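Local coordinates for replication protein (Sphinx1.76-related DNA, PDB 6H24) that probably initiates replication of its small circular DNA, this piece being its N-terminal winged-helix domain, WH1, seen here as a two-fold dimer, at the interface of chains A and B. Coordinates in Å, arbitrary orientation; residue numbers count along the deposited sequence, not the author numbering. Chains: chain A/B, Replication protein.

The interface of chains A and B. Residues chain A 81, 85, 90-95, 115-116; chain B 44, 75, 98-101, 112.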
loop_
_atom_site.group_PDB
_atom_site.type_symbol
_atom_site.label_atom_id
_atom_site.label_comp_id
_atom_site.label_asym_id
_atom_site.label_seq_id
_atom_site.Cartn_x
_atom_site.Cartn_y
_atom_site.Cartn_z
ATOM N N TYR A 81 12.108 8.420 -1.169
ATOM C CA TYR A 81 12.352 9.853 -1.023
ATOM C C TYR A 81 12.504 10.137 0.467
ATOM O O TYR A 81 12.274 9.265 1.306
ATOM C CB TYR A 81 11.210 10.676 -1.642
ATOM C CG TYR A 81 9.873 10.413 -0.994
ATOM C CD1 TYR A 81 9.101 9.326 -1.375
ATOM C CD2 TYR A 81 9.380 11.248 0.009
ATOM C CE1 TYR A 81 7.884 9.064 -0.781
ATOM C CE2 TYR A 81 8.156 10.991 0.610
ATOM C CZ TYR A 81 7.419 9.891 0.211
ATOM O OH TYR A 81 6.208 9.616 0.797
ATOM N N ARG A 85 10.685 15.302 9.594
ATOM C CA ARG A 85 9.892 15.006 10.777
ATOM C C ARG A 85 10.294 15.995 11.863
ATOM O O ARG A 85 11.251 16.757 11.709
ATOM C CB ARG A 85 10.096 13.564 11.253
ATOM C CG ARG A 85 9.565 12.541 10.268
ATOM C CD ARG A 85 8.085 12.277 10.498
ATOM N NE ARG A 85 7.570 11.250 9.598
ATOM C CZ ARG A 85 7.152 11.483 8.357
ATOM N NH1 ARG A 85 7.176 12.718 7.853
ATOM N NH2 ARG A 85 6.702 10.489 7.610
ATOM N N ILE A 90 13.342 11.610 7.650
ATOM C CA ILE A 90 12.982 10.200 7.536
ATOM C C ILE A 90 13.172 9.740 6.099
ATOM O O ILE A 90 12.895 10.482 5.152
ATOM C CB ILE A 90 11.545 9.946 8.030
ATOM C CG1 ILE A 90 11.243 8.445 8.034
ATOM C CG2 ILE A 90 10.533 10.694 7.168
ATOM C CD1 ILE A 90 10.072 8.078 8.912
ATOM N N ASN A 91 13.647 8.505 5.941
ATOM C CA ASN A 91 13.861 7.894 4.635
ATOM C C ASN A 91 12.659 7.005 4.325
ATOM O O ASN A 91 12.498 5.942 4.934
ATOM C CB ASN A 91 15.151 7.075 4.652
ATOM C CG ASN A 91 16.387 7.938 4.775
ATOM O OD1 ASN A 91 16.745 8.666 3.853
ATOM N ND2 ASN A 91 17.044 7.865 5.926
ATOM N N ILE A 92 11.844 7.404 3.347
ATOM C CA ILE A 92 10.577 6.736 3.063
ATOM C C ILE A 92 10.673 5.877 1.808
ATOM O O ILE A 92 11.321 6.256 0.823
ATOM C CB ILE A 92 9.444 7.770 2.902
ATOM C CG1 ILE A 92 9.208 8.492 4.228
ATOM C CG2 ILE A 92 8.172 7.116 2.412
ATOM C CD1 ILE A 92 8.282 9.676 4.110
ATOM N N THR A 93 10.020 4.719 1.846
ATOM C CA THR A 93 9.727 3.939 0.649
ATOM C C THR A 93 8.219 3.746 0.549
ATOM O O THR A 93 7.574 3.351 1.528
ATOM C CB THR A 93 10.441 2.593 0.669
ATOM O OG1 THR A 93 11.845 2.810 0.842
ATOM C CG2 THR A 93 10.201 1.847 -0.634
ATOM N N SER A 94 7.659 4.010 -0.633
ATOM C CA SER A 94 6.218 3.980 -0.845
ATOM C C SER A 94 5.876 3.123 -2.050
ATOM O O SER A 94 6.672 2.992 -2.980
ATOM C CB SER A 94 5.639 5.401 -1.072
ATOM O OG SER A 94 4.237 5.374 -1.311
ATOM N N ARG A 95 4.683 2.534 -2.014
ATOM C CA ARG A 95 4.063 1.956 -3.189
ATOM C C ARG A 95 3.385 3.041 -4.024
ATOM O O ARG A 95 3.173 4.167 -3.569
ATOM C CB ARG A 95 3.025 0.906 -2.787
ATOM C CG ARG A 95 3.595 -0.321 -2.070
ATOM C CD ARG A 95 4.599 -1.038 -2.931
ATOM N NE ARG A 95 5.097 -2.252 -2.290
ATOM C CZ ARG A 95 5.985 -3.064 -2.827
ATOM N NH1 ARG A 95 6.473 -2.833 -4.041
ATOM N NH2 ARG A 95 6.383 -4.139 -2.158
ATOM N N PRO A 115 -0.997 6.507 0.034
ATOM C CA PRO A 115 -1.213 7.889 0.512
ATOM C C PRO A 115 -0.164 8.886 0.052
ATOM O O PRO A 115 -0.487 10.068 -0.106
ATOM C CB PRO A 115 -1.230 7.746 2.042
ATOM C CG PRO A 115 -0.622 6.400 2.340
ATOM C CD PRO A 115 -0.886 5.533 1.136
ATOM N N ALA A 116 1.072 8.466 -0.201
ATOM C CA ALA A 116 2.073 9.417 -0.673
ATOM C C ALA A 116 1.765 9.919 -2.078
ATOM O O ALA A 116 2.168 11.039 -2.440
ATOM C CB ALA A 116 3.457 8.767 -0.660
ATOM N N PRO B 44 1.322 7.778 9.234
ATOM C CA PRO B 44 2.367 6.858 9.695
ATOM C C PRO B 44 2.318 6.620 11.196
ATOM O O PRO B 44 1.995 7.512 11.986
ATOM C CB PRO B 44 3.670 7.571 9.305
ATOM C CG PRO B 44 3.287 8.513 8.229
ATOM C CD PRO B 44 1.894 8.958 8.560
ATOM N N PHE B 75 6.952 -4.904 3.967
ATOM C CA PHE B 75 6.616 -4.130 2.772
ATOM C C PHE B 75 6.578 -5.001 1.519
ATOM O O PHE B 75 5.804 -4.734 0.593
ATOM C CB PHE B 75 7.659 -3.010 2.647
ATOM C CG PHE B 75 7.416 -2.035 1.528
ATOM C CD1 PHE B 75 6.555 -0.956 1.707
ATOM C CD2 PHE B 75 8.100 -2.142 0.328
ATOM C CE1 PHE B 75 6.350 -0.044 0.694
ATOM C CE2 PHE B 75 7.904 -1.234 -0.687
ATOM C CZ PHE B 75 7.024 -0.174 -0.507
ATOM N N SER B 98 1.416 0.277 3.049
ATOM C CA SER B 98 1.591 1.025 1.811
ATOM C C SER B 98 2.892 1.814 1.784
ATOM O O SER B 98 3.332 2.235 0.706
ATOM C CB SER B 98 0.417 1.995 1.640
ATOM O OG SER B 98 0.332 2.811 2.784
ATOM N N GLN B 99 3.522 1.999 2.941
ATOM C CA GLN B 99 4.641 2.907 3.099
ATOM C C GLN B 99 5.422 2.489 4.333
ATOM O O GLN B 99 4.831 2.052 5.326
ATOM C CB GLN B 99 4.147 4.354 3.244
ATOM C CG GLN B 99 5.233 5.395 3.294
ATOM C CD GLN B 99 4.674 6.782 3.525
ATOM O OE1 GLN B 99 5.057 7.455 4.483
ATOM N NE2 GLN B 99 3.777 7.219 2.651
ATOM N N ILE B 100 6.748 2.613 4.253
ATOM C CA ILE B 100 7.639 2.398 5.385
ATOM C C ILE B 100 8.624 3.560 5.442
ATOM O O ILE B 100 8.774 4.331 4.490
ATOM C CB ILE B 100 8.390 1.054 5.306
ATOM C CG1 ILE B 100 9.225 0.955 4.026
ATOM C CG2 ILE B 100 7.414 -0.115 5.360
ATOM C CD1 ILE B 100 10.141 -0.273 3.961
ATOM N N GLY B 101 9.280 3.696 6.591
ATOM C CA GLY B 101 10.289 4.724 6.755
ATOM C C GLY B 101 11.205 4.371 7.902
ATOM O O GLY B 101 10.851 3.577 8.778
ATOM N N ILE B 112 2.734 2.695 7.442
ATOM C CA ILE B 112 1.322 3.006 7.224
ATOM C C ILE B 112 0.651 1.700 6.796
ATOM O O ILE B 112 1.052 1.085 5.794
ATOM C CB ILE B 112 1.088 4.088 6.165
ATOM C CG1 ILE B 112 1.892 5.360 6.433
ATOM C CG2 ILE B 112 -0.403 4.455 6.123
ATOM C CD1 ILE B 112 1.643 6.479 5.399
HETATM O O HOH W 1 2.328 5.944 0.653
HETATM O O HOH W 2 3.983 -2.767 0.243
#
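Two copies of the WH1 domain meet here by joining beta-sheets: strand 88-95 of chain A runs antiparallel to strand 99-103 of chain B, so one sheet continues across the two-fold dimer, with a twin patch where the chains exchange roles. A:Thr93 and B:Ile100 form the core pair. B:Ile100 N points almost straight down the carbonyl axis of A:Thr93 O at 2.9 Å, while the return bond from A:Thr93 N reaches B:Ile100 O from above the carbonyl plane. Two residues further along strand 88-95, A:Arg95 N donates to B:Ser98 O at 3.1 Å, nearly linear at the hydrogen.

The side chain of A:Arg95, bent at chi2 (-60°), then reaches tip to tip toward B:Phe75 and stacks its guanidinium on the ring, the planes only 3° apart. A:Arg95 NE sits over the face toward the rim, 3.7 Å from the B:Phe75 ring centroid, in a cation-pi contact. A:Arg95 NH2 donates to B:Phe75 O at 2.9 Å, and NE shares water 2 with that same carbonyl near the end of helix 63-76, two contacts at the guanidinium edge that should fix its rotation and keep it parallel to the ring. An alanine in place of A:Arg95 would probably lose the stack and the side-chain grip on that helix, leaving the backbone bond to B:Ser98.

B:Gln99, extended with CG anti to its backbone N (chi1 -175°), crosses A:Ile92 obliquely, its CG 3.5 Å from CG2. Its amide NE2 meets water 1, which also contacts A:Ser94 OG and A:Ala116 N. Beside it, A:Pro115 packs its CG tip to tip on B:Ile112 CD1 at 3.8 Å. Strand pairing, stack and bridging waters together fasten this part of the replication protein's WH1 dimer, although the structure alone does not show whether that dimer forms in the cell.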